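Local coordinates for protein manganese-containing pseudocatalase (Thermus thermophilus, PDB 2V8T) that probably breaks down hydrogen peroxide to water and oxygen, as a catalase with two manganese ions in each subunit, at residues Gly105-Val110 with Ala114-Gly119; Thr160-Val165 with Gly179-Arg184. All coordinates share one frame; numbering follows the deposited sequence.

Interaction 1. Residues Gly105-Val110 with Ala114-Gly119; sequences GFAKDV and AHFIAG
Phe-106 and Phe-116 meet as a T-shaped (edge-to-face) pair. The ring centroids are 5.2 Å apart and the planes stand at 87°. Phe-106 gives the edge: its CZ lies 3.7 Å from Phe-116 CE1, and its CE1 reaches Phe-116 CZ at the same distance. A chi1 of 69° tucks Phe-106 CG over its own backbone, flanked by N and C, and swings the end of the ring to Phe-116. Ala-107 lies on the same side of the Phe-116 plane, but nearer the root of the ring. Its CB makes a CH-pi contact 4.1 Å from the ring centroid and 3.8 Å from Phe-116 CG. The contact joins the loop after helix 57-85 to the short helix 114-117, outside the ferritin-like four-helix bundle that carries the manganese ligands. Val-110 adds a looser apolar touch, CG2 to Phe-116 CE2 at 4.3 Å. An alanine in place of Phe-116 would probably open a gap and leave the Phe-106 edge and Ala-107 CB without the ring face they pack on. Leu-85 of helix 57-85 also touches Phe-116, while Pro-20 touches Phe-106. Ala-107 packs on Met-168 of the second subunit as well.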
# COMPACT_ATOMS: atom_id res chain seq x y z
N GLY A 105 12.25 -25.39 -11.09
CA GLY A 105 13.49 -24.86 -10.57
C GLY A 105 13.91 -23.55 -11.21
O GLY A 105 14.42 -22.64 -10.51
N PHE A 106 13.69 -23.42 -12.51
CA PHE A 106 14.05 -22.16 -13.18
C PHE A 106 13.39 -20.95 -12.55
O PHE A 106 13.94 -19.83 -12.56
CB PHE A 106 13.68 -22.25 -14.68
CG PHE A 106 12.21 -22.27 -14.95
CD1 PHE A 106 11.50 -21.09 -15.18
CD2 PHE A 106 11.46 -23.45 -14.91
CE1 PHE A 106 10.15 -21.08 -15.35
CE2 PHE A 106 10.09 -23.45 -15.09
CZ PHE A 106 9.44 -22.27 -15.29
N ALA A 107 12.18 -21.15 -12.04
CA ALA A 107 11.39 -20.03 -11.55
C ALA A 107 11.96 -19.45 -10.27
O ALA A 107 11.65 -18.31 -9.92
CB ALA A 107 9.95 -20.46 -11.36
N LYS A 108 12.82 -20.20 -9.57
CA LYS A 108 13.48 -19.68 -8.40
C LYS A 108 14.28 -18.41 -8.70
O LYS A 108 14.50 -17.58 -7.81
CB LYS A 108 14.41 -20.78 -7.80
CG LYS A 108 14.83 -20.52 -6.37
CD LYS A 108 15.83 -21.55 -5.90
CE LYS A 108 17.18 -21.33 -6.43
NZ LYS A 108 18.27 -22.23 -5.87
N ASP A 109 14.77 -18.29 -9.92
CA ASP A 109 15.76 -17.27 -10.27
C ASP A 109 15.20 -16.17 -11.18
O ASP A 109 15.95 -15.23 -11.50
CB ASP A 109 16.97 -17.94 -10.93
CG ASP A 109 17.69 -18.86 -10.02
OD1 ASP A 109 17.85 -18.55 -8.83
OD2 ASP A 109 18.17 -19.92 -10.50
N VAL A 110 13.96 -16.25 -11.61
CA VAL A 110 13.38 -15.23 -12.49
C VAL A 110 13.02 -13.99 -11.68
O VAL A 110 12.94 -14.03 -10.45
CB VAL A 110 12.15 -15.79 -13.25
CG1 VAL A 110 12.56 -16.99 -14.11
CG2 VAL A 110 10.97 -16.06 -12.35
N ALA A 114 6.07 -14.65 -8.52
CA ALA A 114 4.63 -14.69 -8.29
C ALA A 114 3.88 -15.32 -9.46
O ALA A 114 2.88 -16.00 -9.24
CB ALA A 114 4.08 -13.31 -7.97
N HIS A 115 4.35 -15.10 -10.70
CA HIS A 115 3.75 -15.73 -11.86
C HIS A 115 3.60 -17.23 -11.71
O HIS A 115 2.72 -17.82 -12.33
CB HIS A 115 4.61 -15.46 -13.11
CG HIS A 115 4.37 -14.16 -13.75
ND1 HIS A 115 5.38 -13.54 -14.50
CD2 HIS A 115 3.22 -13.43 -13.87
CE1 HIS A 115 4.80 -12.47 -15.04
NE2 HIS A 115 3.51 -12.36 -14.69
N PHE A 116 4.53 -17.86 -10.94
CA PHE A 116 4.60 -19.31 -10.80
C PHE A 116 4.10 -19.82 -9.45
O PHE A 116 3.90 -21.01 -9.31
CB PHE A 116 6.04 -19.77 -11.05
CG PHE A 116 6.50 -19.44 -12.42
CD1 PHE A 116 6.19 -20.35 -13.45
CD2 PHE A 116 7.18 -18.29 -12.70
CE1 PHE A 116 6.50 -20.11 -14.75
CE2 PHE A 116 7.49 -17.99 -14.06
CZ PHE A 116 7.12 -18.94 -15.05
N ILE A 117 3.94 -18.94 -8.47
CA ILE A 117 3.45 -19.30 -7.13
C ILE A 117 1.98 -18.90 -6.99
O ILE A 117 1.11 -19.74 -6.80
CB ILE A 117 4.33 -18.69 -6.02
CG1 ILE A 117 5.79 -19.13 -6.14
CG2 ILE A 117 3.73 -19.03 -4.65
CD1 ILE A 117 6.74 -18.34 -5.26
N ALA A 118 1.71 -17.61 -7.06
CA ALA A 118 0.33 -17.13 -6.99
C ALA A 118 -0.44 -17.47 -8.27
O ALA A 118 -1.59 -17.87 -8.24
CB ALA A 118 0.29 -15.62 -6.78
N GLY A 119 0.17 -17.18 -9.41
CA GLY A 119 -0.39 -17.60 -10.67
C GLY A 119 -0.00 -19.04 -10.96
O GLY A 119 1.01 -19.54 -10.48

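Interaction 2. Residues Thr160-Val165 with Gly179-Arg184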
# COMPACT_ATOMS: atom_id res chain seq x y z
N THR A 160 4.91 5.69 -24.19
CA THR A 160 6.31 5.71 -23.82
C THR A 160 6.71 4.38 -23.14
O THR A 160 7.76 3.80 -23.43
CB THR A 160 6.59 6.94 -22.89
OG1 THR A 160 6.26 8.11 -23.61
CG2 THR A 160 8.03 7.00 -22.52
N HIS A 161 5.86 3.90 -22.22
CA HIS A 161 6.12 2.61 -21.58
C HIS A 161 6.12 1.48 -22.60
O HIS A 161 6.95 0.57 -22.54
CB HIS A 161 5.15 2.33 -20.45
CG HIS A 161 5.39 3.16 -19.23
ND1 HIS A 161 6.02 4.38 -19.15
CD2 HIS A 161 5.03 2.79 -18.00
CE1 HIS A 161 6.00 4.72 -17.82
NE2 HIS A 161 5.44 3.73 -17.15
N LYS A 162 5.15 1.49 -23.53
CA LYS A 162 5.12 0.44 -24.56
C LYS A 162 6.40 0.43 -25.39
O LYS A 162 6.93 -0.63 -25.69
CB LYS A 162 3.86 0.54 -25.43
CG LYS A 162 2.58 0.21 -24.65
CD LYS A 162 1.48 -0.35 -25.48
CE LYS A 162 0.22 -0.70 -24.70
NZ LYS A 162 -0.48 0.46 -24.04
N LEU A 163 6.86 1.62 -25.80
CA LEU A 163 8.09 1.72 -26.57
C LEU A 163 9.29 1.14 -25.79
O LEU A 163 10.12 0.42 -26.35
CB LEU A 163 8.38 3.16 -26.95
CG LEU A 163 7.47 3.75 -28.02
CD1 LEU A 163 7.57 5.28 -28.00
CD2 LEU A 163 7.82 3.23 -29.40
N ARG A 164 9.39 1.50 -24.52
CA ARG A 164 10.53 1.01 -23.73
C ARG A 164 10.49 -0.50 -23.54
O ARG A 164 11.50 -1.17 -23.68
CB ARG A 164 10.59 1.75 -22.39
CG ARG A 164 10.97 3.21 -22.58
CD ARG A 164 10.71 4.03 -21.31
NE ARG A 164 11.16 5.41 -21.53
CZ ARG A 164 11.04 6.37 -20.62
NH1 ARG A 164 10.35 6.19 -19.52
NH2 ARG A 164 11.57 7.55 -20.89
N VAL A 165 9.29 -1.07 -23.27
CA VAL A 165 9.20 -2.51 -23.14
C VAL A 165 9.52 -3.17 -24.48
O VAL A 165 10.18 -4.22 -24.54
CB VAL A 165 7.83 -2.93 -22.59
CG1 VAL A 165 7.64 -4.44 -22.64
CG2 VAL A 165 7.68 -2.45 -21.14
N GLY A 179 3.33 -3.39 -31.21
CA GLY A 179 3.15 -2.62 -32.44
C GLY A 179 1.69 -2.23 -32.67
O GLY A 179 1.39 -1.10 -33.08
N TYR A 180 0.80 -3.17 -32.43
CA TYR A 180 -0.63 -2.90 -32.61
C TYR A 180 -1.10 -1.82 -31.64
O TYR A 180 -1.80 -0.87 -32.02
CB TYR A 180 -1.44 -4.19 -32.47
CG TYR A 180 -2.90 -3.98 -32.75
CD1 TYR A 180 -3.33 -3.72 -34.03
CD2 TYR A 180 -3.86 -4.02 -31.76
CE1 TYR A 180 -4.68 -3.51 -34.35
CE2 TYR A 180 -5.23 -3.78 -32.09
CZ TYR A 180 -5.59 -3.55 -33.40
OH TYR A 180 -6.95 -3.31 -33.67
N LEU A 181 -0.74 -1.98 -30.36
CA LEU A 181 -1.22 -1.03 -29.36
C LEU A 181 -0.54 0.33 -29.44
O LEU A 181 -1.11 1.32 -28.97
CB LEU A 181 -1.18 -1.64 -27.98
CG LEU A 181 -2.12 -2.85 -27.78
CD1 LEU A 181 -2.13 -3.29 -26.32
CD2 LEU A 181 -3.56 -2.56 -28.25
N LEU A 182 0.64 0.41 -30.05
CA LEU A 182 1.21 1.74 -30.36
C LEU A 182 0.30 2.45 -31.36
O LEU A 182 0.06 3.67 -31.26
CB LEU A 182 2.61 1.60 -30.95
CG LEU A 182 3.70 1.23 -29.96
CD1 LEU A 182 4.97 0.88 -30.71
CD2 LEU A 182 3.93 2.35 -28.93
N VAL A 183 -0.21 1.72 -32.35
CA VAL A 183 -1.10 2.33 -33.34
C VAL A 183 -2.43 2.72 -32.68
O VAL A 183 -2.93 3.83 -32.87
CB VAL A 183 -1.26 1.40 -34.55
CG1 VAL A 183 -2.32 1.99 -35.50
CG2 VAL A 183 0.09 1.25 -35.24
N ARG A 184 -3.01 1.81 -31.87
CA ARG A 184 -4.27 2.15 -31.21
C ARG A 184 -4.10 3.31 -30.24
O ARG A 184 -4.97 4.19 -30.15
CB ARG A 184 -4.84 0.93 -30.47
CG ARG A 184 -5.11 -0.28 -31.38
CD ARG A 184 -5.87 0.05 -32.64
NE ARG A 184 -7.15 0.69 -32.30
CZ ARG A 184 -7.81 1.51 -33.10
NH1 ARG A 184 -7.40 1.78 -34.33
NH2 ARG A 184 -8.94 2.06 -32.64
O HOH W 1 -0.72 2.05 -25.92
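Lys-162 NZ is held by Glu-36 OE2 and, less certainly, by water 1. The water accepts from Lys-162 NZ at 2.5 Å, a doubtful bond because it is unusually short and the lysine has a second deposited conformer. The same water donates to Leu-181 O at 3.2 Å, so in this conformer it would link helices 144-166 and 172-200 of the ferritin-like four-helix bundle. The two helices run antiparallel here; their local segments are at 160°, with axes 10.0 Å apart. Glu-36 is a manganese ligand, so Lys-162 belongs to the second shell and probably helps to position that carboxylate. The lysine chain is bent at its last torsion (chi4 63°), which turns NZ aside while CD and CE lie against Leu-181. Lys-162 CE is 3.7 Å from Leu-181 CB. Leu-181 in turn touches the manganese ligand His-73. Away from NZ the contact is apolar. Leu-182 CD2 touches both Lys-162 CB and Leu-163 CG. The Leu-163 and Leu-182 side chains cross at about a right angle, and Leu-163 CD2 meets Leu-182 CD1 at 3.9 Å.

In the fold
Interaction 1 comes first in the chain and interaction 2 follows it. Their centres are about 26 Å apart, and their nearest atoms in one chain are about 11 Å apart, so they do not touch directly. Interaction 2 is next to the dimanganese site: the Lys-162 side chain is about 5 Å from a manganese ion. Interaction 1 is remote from that site, with the Phe-106 side chain about 10 Å from a bound lithium ion. The two regions do meet between subunits. Arg-164, on 160-165, hydrogen-bonds through NH1 to Ile-117 O of the third subunit and packs on Phe-116 of that subunit. Thus 114-119 of one copy lies against the bundle of another.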